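Local atomic coordinates of nicotinate phosphoribosyltransferase (Vibrio cholerae, PDB entry 4HL7), a protein that probably makes nicotinate mononucleotide, the nucleotide through which nicotinate enters NAD+ biosynthesis, by joining nicotinate to phosphoribosyl diphosphate with consumption of ATP. Residues E253-A258 and N286-V291. Residues are numbered along the deposited sequence; the frame is centred on the assembly and turned at random.
Sequences ERWLTA and NAYDGV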
loop_
_atom_site.group_PDB
_atom_site.type_symbol
_atom_site.label_atom_id
_atom_site.label_comp_id
_atom_site.label_asym_id
_atom_site.label_seq_id
_atom_site.Cartn_x
_atom_site.Cartn_y
_atom_site.Cartn_z
ATOM N N GLU A 253 3.362 -19.607 -0.985
ATOM C CA GLU A 253 2.897 -20.752 -0.248
ATOM C C GLU A 253 2.583 -20.410 1.199
ATOM O O GLU A 253 1.590 -20.870 1.754
ATOM C CB GLU A 253 3.981 -21.867 -0.336
ATOM C CG GLU A 253 4.094 -22.347 -1.786
ATOM C CD GLU A 253 5.224 -23.337 -1.939
ATOM O OE1 GLU A 253 6.181 -23.223 -1.184
ATOM O OE2 GLU A 253 5.140 -24.201 -2.815
ATOM N N ARG A 254 3.442 -19.628 1.835
ATOM C CA ARG A 254 3.310 -19.398 3.268
ATOM C C ARG A 254 2.154 -18.452 3.579
ATOM O O ARG A 254 1.616 -18.497 4.665
ATOM C CB ARG A 254 4.596 -18.831 3.835
ATOM C CG ARG A 254 5.624 -19.961 3.942
ATOM C CD ARG A 254 6.544 -19.812 5.126
ATOM N NE ARG A 254 6.768 -21.122 5.766
ATOM C CZ ARG A 254 7.476 -21.294 6.870
ATOM N NH1 ARG A 254 8.069 -20.246 7.435
ATOM N NH2 ARG A 254 7.628 -22.520 7.394
ATOM N N TRP A 255 1.763 -17.595 2.638
ATOM C CA TRP A 255 0.551 -16.794 2.877
ATOM C C TRP A 255 -0.650 -17.723 3.088
ATOM O O TRP A 255 -1.486 -17.518 3.951
ATOM C CB TRP A 255 0.274 -15.839 1.694
ATOM C CG TRP A 255 -0.869 -14.894 1.976
ATOM C CD1 TRP A 255 -2.213 -14.983 1.586
ATOM C CD2 TRP A 255 -0.807 -13.736 2.856
ATOM N NE1 TRP A 255 -2.949 -13.906 2.135
ATOM C CE2 TRP A 255 -2.126 -13.117 2.854
ATOM C CE3 TRP A 255 0.206 -13.146 3.591
ATOM C CZ2 TRP A 255 -2.403 -11.964 3.598
ATOM C CZ3 TRP A 255 -0.088 -11.969 4.305
ATOM C CH2 TRP A 255 -1.355 -11.403 4.288
ATOM N N LEU A 256 -0.745 -18.749 2.242
ATOM C CA LEU A 256 -1.835 -19.732 2.317
ATOM C C LEU A 256 -1.812 -20.565 3.623
ATOM O O LEU A 256 -2.848 -20.922 4.140
ATOM C CB LEU A 256 -1.754 -20.672 1.126
ATOM C CG LEU A 256 -1.957 -19.929 -0.232
ATOM C CD1 LEU A 256 -1.829 -20.947 -1.391
ATOM C CD2 LEU A 256 -3.231 -19.039 -0.390
ATOM N N THR A 257 -0.632 -20.829 4.171
ATOM C CA THR A 257 -0.553 -21.663 5.410
ATOM C C THR A 257 -0.615 -20.819 6.684
ATOM O O THR A 257 -0.657 -21.371 7.788
ATOM C CB THR A 257 0.662 -22.571 5.406
ATOM O OG1 THR A 257 1.816 -21.821 5.146
ATOM C CG2 THR A 257 0.520 -23.630 4.283
ATOM N N ALA A 258 -0.602 -19.495 6.507
ATOM C CA ALA A 258 -0.748 -18.533 7.630
ATOM C C ALA A 258 -2.197 -18.370 8.077
ATOM O O ALA A 258 -2.438 -17.947 9.188
ATOM C CB ALA A 258 -0.173 -17.195 7.212
ATOM N N ASN A 286 -4.851 -21.654 -8.536
ATOM C CA ASN A 286 -6.190 -22.028 -8.122
ATOM C C ASN A 286 -6.499 -21.585 -6.704
ATOM O O ASN A 286 -7.571 -21.104 -6.432
ATOM C CB ASN A 286 -6.375 -23.535 -8.239
ATOM C CG ASN A 286 -6.840 -23.937 -9.653
ATOM O OD1 ASN A 286 -7.817 -23.422 -10.139
ATOM N ND2 ASN A 286 -6.115 -24.845 -10.299
ATOM N N ALA A 287 -5.519 -21.660 -5.831
ATOM C CA ALA A 287 -5.800 -21.275 -4.455
ATOM C C ALA A 287 -5.940 -19.746 -4.306
ATOM O O ALA A 287 -6.772 -19.278 -3.541
ATOM C CB ALA A 287 -4.671 -21.771 -3.549
ATOM N N TYR A 288 -5.121 -18.979 -5.027
ATOM C CA TYR A 288 -5.204 -17.518 -4.926
ATOM C C TYR A 288 -6.489 -16.964 -5.576
ATOM O O TYR A 288 -6.937 -17.457 -6.589
ATOM C CB TYR A 288 -3.950 -16.882 -5.559
ATOM C CG TYR A 288 -2.866 -16.719 -4.538
ATOM C CD1 TYR A 288 -2.604 -15.471 -3.987
ATOM C CD2 TYR A 288 -2.103 -17.826 -4.136
ATOM C CE1 TYR A 288 -1.614 -15.308 -3.023
ATOM C CE2 TYR A 288 -1.118 -17.685 -3.137
ATOM C CZ TYR A 288 -0.925 -16.425 -2.575
ATOM O OH TYR A 288 0.026 -16.252 -1.591
ATOM N N ASP A 289 -7.063 -15.928 -4.973
ATOM C CA ASP A 289 -8.253 -15.312 -5.463
ATOM C C ASP A 289 -7.951 -14.429 -6.652
ATOM O O ASP A 289 -8.861 -14.078 -7.426
ATOM C CB ASP A 289 -8.886 -14.501 -4.338
ATOM C CG ASP A 289 -9.245 -15.394 -3.135
ATOM O OD1 ASP A 289 -10.027 -16.336 -3.340
ATOM O OD2 ASP A 289 -8.601 -15.261 -2.052
ATOM N N GLY A 290 -6.688 -14.058 -6.812
ATOM C CA GLY A 290 -6.352 -13.201 -7.936
ATOM C C GLY A 290 -5.012 -12.517 -7.721
ATOM O O GLY A 290 -4.203 -12.906 -6.813
ATOM N N VAL A 291 -4.778 -11.482 -8.512
ATOM C CA VAL A 291 -3.473 -10.822 -8.534
ATOM C C VAL A 291 -3.673 -9.296 -8.626
ATOM O O VAL A 291 -4.739 -8.814 -9.088
ATOM C CB VAL A 291 -2.607 -11.292 -9.740
ATOM C CG1 VAL A 291 -2.090 -12.708 -9.486
ATOM C CG2 VAL A 291 -3.415 -11.243 -11.087
#
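Trp-255 and Leu-256, successive residues of helix 247-258, meet the side chain of Tyr-288, the first at the hydroxyl, the second at the ring; Tyr-288 is the first residue to leave helical geometry after helix 282-287. Trp-255 meets the phenol through its CB, which lies 3.3 Å from Tyr-288 OH, and the two side chains cross at about a right angle. The first torsion of Trp-255 (chi1 -173°) turns CG away from the backbone N, and the indole runs off from the phenol. There it packs edge-to-face with Trp-234, while NE1 is bonded to Leu-263 O. Leu-256 sets both methyls against the other segment. Its CD2 touches Tyr-288 CE2 at 3.7 Å, approaching the ring at a slant. Leu-256 CD1 reaches Ala-287 CB, also at 3.7 Å, while lying near Tyr-288 CE2, so Leu-256 bridges the helix's last residue and the ring. Leu-284, about one turn before Ala-287 in helix 282-287, touches Leu-256 as well. The contact joins helix 247-258 to the C-terminal end of helix 282-287 and the turn leading into strand 290-293 of the parallel sheet, in the part of the chain whose sequence family belongs to the TIM-barrel clan. Van der Waals packing of Leu-256 seats the ring, with Trp-255 CB at the hydroxyl, whose hydrogen bond to Leu-252 O ties the polar end to the facing helix backbone.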